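Local atomic coordinates of ATP:cob(I)alamin adenosyltransferase, putative (Burkholderia thailandensis, PDB entry 2ZHZ), a protein that probably transfers the adenosyl group of ATP to the cobalt of reduced cobalamin, making adenosylcobalamin, and works as a homotrimer. Residues G94-Y99 with L155-F160; Q102-E107 with L162-N167. All blocks are in the same frame, centred on the assembly; numbering follows the deposited sequence.

Contact 1: G94-Y99 with L155-F160; sequences GWLAHY and LSDLLF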
ATOM      1  N   GLY B  94      18.805  -3.142 -18.192  1.00 27.24           N
ATOM      2  CA  GLY B  94      20.205  -3.377 -17.888  1.00 25.50           C
ATOM      3  C   GLY B  94      20.385  -3.898 -16.476  1.00 25.14           C
ATOM      4  O   GLY B  94      21.143  -4.840 -16.248  1.00 22.64           O
ATOM      5  N   TRP B  95      19.698  -3.278 -15.521  1.00 22.31           N
ATOM      6  CA  TRP B  95      19.787  -3.719 -14.138  1.00 22.55           C
ATOM      7  C   TRP B  95      19.250  -5.140 -14.029  1.00 21.58           C
ATOM      8  O   TRP B  95      19.769  -5.952 -13.267  1.00 21.86           O
ATOM      9  CB  TRP B  95      18.998  -2.784 -13.216  1.00 24.18           C
ATOM     10  CG  TRP B  95      19.699  -1.490 -12.926  1.00 27.23           C
ATOM     11  CD1 TRP B  95      21.036  -1.313 -12.707  1.00 29.74           C
ATOM     12  CD2 TRP B  95      19.091  -0.204 -12.747  1.00 27.75           C
ATOM     13  NE1 TRP B  95      21.298  -0.001 -12.399  1.00 29.88           N
ATOM     14  CE2 TRP B  95      20.122   0.703 -12.416  1.00 28.88           C
ATOM     15  CE3 TRP B  95      17.775   0.269 -12.830  1.00 26.99           C
ATOM     16  CZ2 TRP B  95      19.880   2.060 -12.168  1.00 30.56           C
ATOM     17  CZ3 TRP B  95      17.533   1.618 -12.583  1.00 28.17           C
ATOM     18  CH2 TRP B  95      18.582   2.497 -12.255  1.00 29.66           C
ATOM     19  N   LEU B  96      18.207  -5.437 -14.797  1.00 20.68           N
ATOM     20  CA  LEU B  96      17.624  -6.771 -14.793  1.00 20.79           C
ATOM     21  C   LEU B  96      18.660  -7.796 -15.240  1.00 22.86           C
ATOM     22  O   LEU B  96      18.854  -8.817 -14.583  1.00 19.18           O
ATOM     23  CB  LEU B  96      16.411  -6.833 -15.727  1.00 20.95           C
ATOM     24  CG  LEU B  96      15.077  -6.383 -15.127  1.00 21.91           C
ATOM     25  CD1 LEU B  96      14.045  -6.204 -16.225  1.00 19.93           C
ATOM     26  CD2 LEU B  96      14.607  -7.421 -14.112  1.00 19.61           C
ATOM     27  N   ALA B  97      19.322  -7.522 -16.362  1.00 21.38           N
ATOM     28  CA  ALA B  97      20.336  -8.438 -16.875  1.00 22.01           C
ATOM     29  C   ALA B  97      21.493  -8.531 -15.887  1.00 19.95           C
ATOM     30  O   ALA B  97      22.014  -9.616 -15.619  1.00 19.82           O
ATOM     31  CB  ALA B  97      20.840  -7.956 -18.241  1.00 19.59           C
ATOM     32  N   HIS B  98      21.882  -7.386 -15.337  1.00 19.85           N
ATOM     33  CA  HIS B  98      22.978  -7.321 -14.379  1.00 20.46           C
ATOM     34  C   HIS B  98      22.759  -8.223 -13.163  1.00 22.31           C
ATOM     35  O   HIS B  98      23.611  -9.042 -12.823  1.00 20.54           O
ATOM     36  CB  HIS B  98      23.174  -5.878 -13.905  1.00 21.53           C
ATOM     37  CG  HIS B  98      24.207  -5.730 -12.832  1.00 23.99           C
ATOM     38  ND1 HIS B  98      25.559  -5.707 -13.098  1.00 28.65           N
ATOM     39  CD2 HIS B  98      24.088  -5.638 -11.486  1.00 27.53           C
ATOM     40  CE1 HIS B  98      26.228  -5.608 -11.963  1.00 28.48           C
ATOM     41  NE2 HIS B  98      25.359  -5.565 -10.969  1.00 27.64           N
ATOM     42  N   TYR B  99      21.615  -8.073 -12.504  1.00 19.70           N
ATOM     43  CA  TYR B  99      21.332  -8.868 -11.315  1.00 19.01           C
ATOM     44  C   TYR B  99      20.933 -10.319 -11.584  1.00 18.31           C
ATOM     45  O   TYR B  99      21.338 -11.221 -10.848  1.00 20.06           O
ATOM     46  CB  TYR B  99      20.282  -8.148 -10.462  1.00 21.33           C
ATOM     47  CG  TYR B  99      20.832  -6.880  -9.843  1.00 21.16           C
ATOM     48  CD1 TYR B  99      21.780  -6.939  -8.821  1.00 24.69           C
ATOM     49  CD2 TYR B  99      20.465  -5.623 -10.327  1.00 22.43           C
ATOM     50  CE1 TYR B  99      22.350  -5.781  -8.293  1.00 25.77           C
ATOM     51  CE2 TYR B  99      21.036  -4.453  -9.808  1.00 24.70           C
ATOM     52  CZ  TYR B  99      21.978  -4.543  -8.793  1.00 27.16           C
ATOM     53  OH  TYR B  99      22.562  -3.402  -8.282  1.00 25.45           O
ATOM     54  N   LEU B 155       9.867  -2.572 -13.898  1.00 16.15           N
ATOM     55  CA  LEU B 155      10.209  -2.328 -12.504  1.00 16.57           C
ATOM     56  C   LEU B 155       9.741  -3.426 -11.544  1.00 15.16           C
ATOM     57  O   LEU B 155      10.472  -3.783 -10.621  1.00 16.43           O
ATOM     58  CB  LEU B 155       9.664  -0.971 -12.045  1.00 16.00           C
ATOM     59  CG  LEU B 155      10.005  -0.580 -10.600  1.00 15.92           C
ATOM     60  CD1 LEU B 155      11.514  -0.652 -10.379  1.00 16.16           C
ATOM     61  CD2 LEU B 155       9.491   0.822 -10.317  1.00 15.09           C
ATOM     62  N   SER B 156       8.538  -3.963 -11.736  1.00 16.90           N
ATOM     63  CA  SER B 156       8.077  -5.010 -10.824  1.00 16.04           C
ATOM     64  C   SER B 156       8.970  -6.236 -10.985  1.00 16.71           C
ATOM     65  O   SER B 156       9.257  -6.941 -10.020  1.00 17.04           O
ATOM     66  CB  SER B 156       6.602  -5.371 -11.070  1.00 20.12           C
ATOM     67  OG  SER B 156       6.391  -5.985 -12.325  1.00 20.27           O
ATOM     68  N   ASP B 157       9.422  -6.475 -12.212  1.00 15.64           N
ATOM     69  CA  ASP B 157      10.312  -7.598 -12.499  1.00 18.54           C
ATOM     70  C   ASP B 157      11.622  -7.352 -11.745  1.00 17.17           C
ATOM     71  O   ASP B 157      12.120  -8.235 -11.047  1.00 18.25           O
ATOM     72  CB  ASP B 157      10.563  -7.676 -14.012  1.00 20.51           C
ATOM     73  CG  ASP B 157      11.318  -8.933 -14.437  1.00 24.44           C
ATOM     74  OD1 ASP B 157      11.563  -9.073 -15.654  1.00 23.04           O
ATOM     75  OD2 ASP B 157      11.667  -9.777 -13.582  1.00 22.89           O
ATOM     76  N   LEU B 158      12.168  -6.142 -11.869  1.00 16.90           N
ATOM     77  CA  LEU B 158      13.421  -5.799 -11.196  1.00 16.92           C
ATOM     78  C   LEU B 158      13.295  -5.852  -9.673  1.00 17.14           C
ATOM     79  O   LEU B 158      14.238  -6.230  -8.976  1.00 14.52           O
ATOM     80  CB  LEU B 158      13.897  -4.403 -11.623  1.00 15.97           C
ATOM     81  CG  LEU B 158      15.195  -3.919 -10.968  1.00 16.60           C
ATOM     82  CD1 LEU B 158      16.312  -4.924 -11.245  1.00 18.25           C
ATOM     83  CD2 LEU B 158      15.568  -2.544 -11.513  1.00 18.00           C
ATOM     84  N   LEU B 159      12.135  -5.465  -9.151  1.00 15.08           N
ATOM     85  CA  LEU B 159      11.929  -5.502  -7.709  1.00 15.29           C
ATOM     86  C   LEU B 159      11.929  -6.957  -7.229  1.00 15.51           C
ATOM     87  O   LEU B 159      12.418  -7.266  -6.138  1.00 15.92           O
ATOM     88  CB  LEU B 159      10.623  -4.782  -7.349  1.00 14.22           C
ATOM     89  CG  LEU B 159      10.767  -3.255  -7.451  1.00 15.71           C
ATOM     90  CD1 LEU B 159       9.408  -2.579  -7.379  1.00 12.88           C
ATOM     91  CD2 LEU B 159      11.687  -2.762  -6.325  1.00 15.68           C
ATOM     92  N   PHE B 160      11.389  -7.851  -8.053  1.00 14.79           N
ATOM     93  CA  PHE B 160      11.374  -9.275  -7.729  1.00 15.07           C
ATOM     94  C   PHE B 160      12.830  -9.748  -7.689  1.00 15.75           C
ATOM     95  O   PHE B 160      13.257 -10.430  -6.760  1.00 16.52           O
ATOM     96  CB  PHE B 160      10.623 -10.049  -8.813  1.00 13.98           C
ATOM     97  CG  PHE B 160      10.622 -11.540  -8.613  1.00 20.73           C
ATOM     98  CD1 PHE B 160       9.704 -12.145  -7.760  1.00 22.47           C
ATOM     99  CD2 PHE B 160      11.534 -12.345  -9.295  1.00 22.89           C
ATOM    100  CE1 PHE B 160       9.688 -13.534  -7.589  1.00 22.15           C
ATOM    101  CE2 PHE B 160      11.531 -13.730  -9.135  1.00 22.98           C
ATOM    102  CZ  PHE B 160      10.603 -14.328  -8.280  1.00 24.12           C
TER
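The carboxylate of Asp157 lies against the isopropyl end of Leu96, and its OD1 forms a salt bridge with Arg11 NH1 of a neighbouring subunit. With Asp157 CG anti to its backbone N (chi1 -172°), this carbon lies 3.6 Å from Leu96 CD2; the other methyl, Leu96 CD1, is 3.8 Å from Asp157 OD1. No hydrogen bond joins 94-99 to 155-160. Asp157 is a magnesium-binding residue, although no metal is bound to it here; a bound ATP lies about 6 Å from its side chain. Arg11, an ATP-binding residue, also packs on Leu96, so the subunit interface passes along this side. The segments belong to helices 86-101 and 147-169 of the helix bundle. Their axes run nearly parallel, 24° apart and 9.6 Å at closest approach. Leu158 and Leu96 carry most of the packing between them. Leu96 CD2 packs on the backbone of Leu158, 3.5 Å from Leu158 CA. Leu158 CG is anti to its backbone N (chi1 179°), and both methyls lie against Trp95 CB. Leu158 CD2 also touches Trp95 CE3 at 3.8 Å, while CD1 approaches Tyr99 CD2 at 4.3 Å. Trp95 also packs on helix 56-77, where Tyr99 OH hydrogen-bonds Asp57.

Contact 2: Q102-E107 with L162-N167; sequences QLPPLE and LARVLN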
ATOM      1  N   GLN B 102      23.832 -12.720 -12.104  1.00 17.90           N
ATOM      2  CA  GLN B 102      24.579 -13.114 -10.912  1.00 17.67           C
ATOM      3  C   GLN B 102      23.806 -14.045  -9.978  1.00 19.98           C
ATOM      4  O   GLN B 102      24.337 -14.493  -8.965  1.00 22.41           O
ATOM      5  CB  GLN B 102      25.020 -11.856 -10.151  1.00 21.59           C
ATOM      6  CG  GLN B 102      25.986 -10.982 -10.941  1.00 25.82           C
ATOM      7  CD  GLN B 102      26.382  -9.708 -10.215  1.00 33.25           C
ATOM      8  OE1 GLN B 102      27.328  -9.027 -10.613  1.00 34.99           O
ATOM      9  NE2 GLN B 102      25.651  -9.370  -9.157  1.00 34.26           N
ATOM     10  N   LEU B 103      22.559 -14.343 -10.324  1.00 20.72           N
ATOM     11  CA  LEU B 103      21.717 -15.214  -9.507  1.00 21.27           C
ATOM     12  C   LEU B 103      21.471 -16.565 -10.171  1.00 22.83           C
ATOM     13  O   LEU B 103      21.399 -16.666 -11.393  1.00 23.50           O
ATOM     14  CB  LEU B 103      20.358 -14.544  -9.254  1.00 20.02           C
ATOM     15  CG  LEU B 103      20.277 -13.278  -8.397  1.00 23.13           C
ATOM     16  CD1 LEU B 103      18.918 -12.608  -8.605  1.00 26.41           C
ATOM     17  CD2 LEU B 103      20.481 -13.633  -6.930  1.00 23.65           C
ATOM     18  N   PRO B 104      21.351 -17.630  -9.369  1.00 25.62           N
ATOM     19  CA  PRO B 104      21.098 -18.940  -9.971  1.00 27.35           C
ATOM     20  C   PRO B 104      19.693 -18.940 -10.568  1.00 29.88           C
ATOM     21  O   PRO B 104      18.817 -18.210 -10.101  1.00 29.70           O
ATOM     22  CB  PRO B 104      21.233 -19.897  -8.787  1.00 29.60           C
ATOM     23  CG  PRO B 104      20.830 -19.055  -7.618  1.00 26.80           C
ATOM     24  CD  PRO B 104      21.524 -17.743  -7.912  1.00 28.03           C
ATOM     25  N   PRO B 105      19.459 -19.754 -11.609  1.00 32.18           N
ATOM     26  CA  PRO B 105      18.133 -19.800 -12.230  1.00 34.13           C
ATOM     27  C   PRO B 105      17.007 -20.084 -11.239  1.00 38.12           C
ATOM     28  O   PRO B 105      17.164 -20.871 -10.303  1.00 36.78           O
ATOM     29  CB  PRO B 105      18.283 -20.896 -13.285  1.00 34.51           C
ATOM     30  CG  PRO B 105      19.360 -21.782 -12.715  1.00 34.20           C
ATOM     31  CD  PRO B 105      20.349 -20.770 -12.193  1.00 33.33           C
ATOM     32  N   LEU B 106      15.873 -19.427 -11.451  1.00 41.53           N
ATOM     33  CA  LEU B 106      14.715 -19.594 -10.583  1.00 45.99           C
ATOM     34  C   LEU B 106      14.140 -20.993 -10.772  1.00 47.77           C
ATOM     35  O   LEU B 106      13.635 -21.326 -11.843  1.00 48.44           O
ATOM     36  CB  LEU B 106      13.661 -18.538 -10.920  1.00 45.71           C
ATOM     37  CG  LEU B 106      12.463 -18.422  -9.979  1.00 46.83           C
ATOM     38  CD1 LEU B 106      12.941 -18.068  -8.576  1.00 44.98           C
ATOM     39  CD2 LEU B 106      11.513 -17.362 -10.509  1.00 46.71           C
ATOM     40  N   GLU B 107      14.224 -21.809  -9.725  1.00 49.85           N
ATOM     41  CA  GLU B 107      13.731 -23.182  -9.770  1.00 51.70           C
ATOM     42  C   GLU B 107      12.249 -23.312  -9.428  1.00 51.02           C
ATOM     43  O   GLU B 107      11.396 -23.348 -10.317  1.00 52.15           O
ATOM     44  CB  GLU B 107      14.557 -24.056  -8.823  1.00 54.32           C
ATOM     45  CG  GLU B 107      14.706 -23.481  -7.420  1.00 58.34           C
ATOM     46  CD  GLU B 107      15.500 -24.387  -6.498  1.00 60.98           C
ATOM     47  OE1 GLU B 107      16.691 -24.633  -6.787  1.00 61.62           O
ATOM     48  OE2 GLU B 107      14.932 -24.852  -5.487  1.00 62.47           O
ATOM     49  N   LEU B 162      15.574  -7.936  -7.299  1.00 16.09           N
ATOM     50  CA  LEU B 162      16.314  -7.323  -6.209  1.00 17.55           C
ATOM     51  C   LEU B 162      15.978  -7.980  -4.880  1.00 16.81           C
ATOM     52  O   LEU B 162      16.813  -8.019  -3.977  1.00 19.12           O
ATOM     53  CB  LEU B 162      16.039  -5.818  -6.147  1.00 16.84           C
ATOM     54  CG  LEU B 162      16.617  -4.985  -7.294  1.00 20.79           C
ATOM     55  CD1 LEU B 162      16.297  -3.522  -7.050  1.00 22.19           C
ATOM     56  CD2 LEU B 162      18.136  -5.185  -7.390  1.00 22.87           C
ATOM     57  N   ALA B 163      14.760  -8.499  -4.750  1.00 17.19           N
ATOM     58  CA  ALA B 163      14.380  -9.180  -3.515  1.00 16.40           C
ATOM     59  C   ALA B 163      15.277 -10.415  -3.355  1.00 17.12           C
ATOM     60  O   ALA B 163      15.757 -10.705  -2.260  1.00 17.78           O
ATOM     61  CB  ALA B 163      12.905  -9.593  -3.561  1.00 13.35           C
ATOM     62  N   ARG B 164      15.509 -11.135  -4.451  1.00 18.31           N
ATOM     63  CA  ARG B 164      16.368 -12.319  -4.411  1.00 20.22           C
ATOM     64  C   ARG B 164      17.796 -11.893  -4.086  1.00 20.30           C
ATOM     65  O   ARG B 164      18.491 -12.552  -3.312  1.00 21.62           O
ATOM     66  CB  ARG B 164      16.347 -13.058  -5.755  1.00 19.37           C
ATOM     67  CG  ARG B 164      14.992 -13.639  -6.149  1.00 21.36           C
ATOM     68  CD  ARG B 164      15.115 -14.494  -7.403  1.00 21.98           C
ATOM     69  NE  ARG B 164      15.996 -15.641  -7.175  1.00 20.81           N
ATOM     70  CZ  ARG B 164      16.662 -16.288  -8.130  1.00 23.62           C
ATOM     71  NH1 ARG B 164      16.557 -15.911  -9.395  1.00 20.42           N
ATOM     72  NH2 ARG B 164      17.445 -17.310  -7.812  1.00 23.68           N
ATOM     73  N   VAL B 165      18.230 -10.787  -4.683  1.00 22.60           N
ATOM     74  CA  VAL B 165      19.566 -10.256  -4.440  1.00 21.15           C
ATOM     75  C   VAL B 165      19.730  -9.933  -2.961  1.00 22.42           C
ATOM     76  O   VAL B 165      20.773 -10.219  -2.367  1.00 21.26           O
ATOM     77  CB  VAL B 165      19.816  -8.965  -5.254  1.00 21.01           C
ATOM     78  CG1 VAL B 165      21.100  -8.290  -4.788  1.00 21.72           C
ATOM     79  CG2 VAL B 165      19.899  -9.297  -6.733  1.00 20.73           C
ATOM     80  N   LEU B 166      18.697  -9.340  -2.366  1.00 20.42           N
ATOM     81  CA  LEU B 166      18.738  -8.972  -0.954  1.00 19.78           C
ATOM     82  C   LEU B 166      18.736 -10.162   0.000  1.00 21.60           C
ATOM     83  O   LEU B 166      19.325 -10.091   1.081  1.00 22.04           O
ATOM     84  CB  LEU B 166      17.584  -8.017  -0.618  1.00 19.14           C
ATOM     85  CG  LEU B 166      17.753  -6.619  -1.233  1.00 17.89           C
ATOM     86  CD1 LEU B 166      16.548  -5.738  -0.901  1.00 17.97           C
ATOM     87  CD2 LEU B 166      19.033  -5.984  -0.699  1.00 17.63           C
ATOM     88  N   ASN B 167      18.070 -11.249  -0.375  1.00 19.35           N
ATOM     89  CA  ASN B 167      18.072 -12.423   0.488  1.00 21.86           C
ATOM     90  C   ASN B 167      19.484 -13.011   0.511  1.00 25.34           C
ATOM     91  O   ASN B 167      19.970 -13.450   1.555  1.00 26.54           O
ATOM     92  CB  ASN B 167      17.065 -13.472   0.002  1.00 20.72           C
ATOM     93  CG  ASN B 167      15.685 -13.283   0.622  1.00 20.24           C
ATOM     94  OD1 ASN B 167      15.571 -12.952   1.803  1.00 19.52           O
ATOM     95  ND2 ASN B 167      14.636 -13.511  -0.164  1.00 17.47           N
TER
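Arg164 reaches from helix 147-169 to the loop 102-107 and binds the carbonyl oxygen of Pro104. The bond from Arg164 NH2 to Pro104 O is 2.8 Å long and fairly straight, with an N-H...O angle of 163°. The oxygen lies almost in the guanidinium plane. A weak second bond runs from Arg164 NH1 to the same oxygen, at 3.3 Å. The chain of Arg164 bends at chi3 (62°), which sets the position of NE. That nitrogen forms a salt bridge with Asp174, so the guanidinium is held from two directions. Leu106 CD1 lies over the rim of one guanidinium face, 4.1 Å from Arg164 CZ, and Leu103 lies over the other face. Arg164 and Leu103 are the residues most covered across the contact. Leu103 CD1 meets Arg164 CB and Val165 CG2, each at 3.9 Å, and the Leu103 and Val165 side chains cross at about a right angle. Pro104 and Leu106 form the margin, and Leu106 is exposed to solvent. Pro104 slides past the arginine in the opposite direction, with CG 3.8 Å from Arg164 NH2. The loop between helix 86-101 and strand 110-111 is thus held to helix 147-169 of the cobalamin adenosyltransferase helix bundle.

Both contacts use helix 147-169 and join it to helix 86-101 or to the loop that follows. Contact 1 is buried and contact 2 lies at the surface, about 10 Å away between centres. Contact 1 joins helix to helix through apolar side chains; its one charged group, Asp157, pairs with another subunit near bound ATP. Contact 2 joins loop to helix and relies on a charged side chain bonded to a backbone carbonyl, with no other subunit touching it. The two meet directly. Tyr99 CD1 packs 3.7 Å from Val165 CG2, and Phe160 CZ lies 3.9 Å from Leu106 CD2. Apolar packing therefore continues from the buried contact to the surface one.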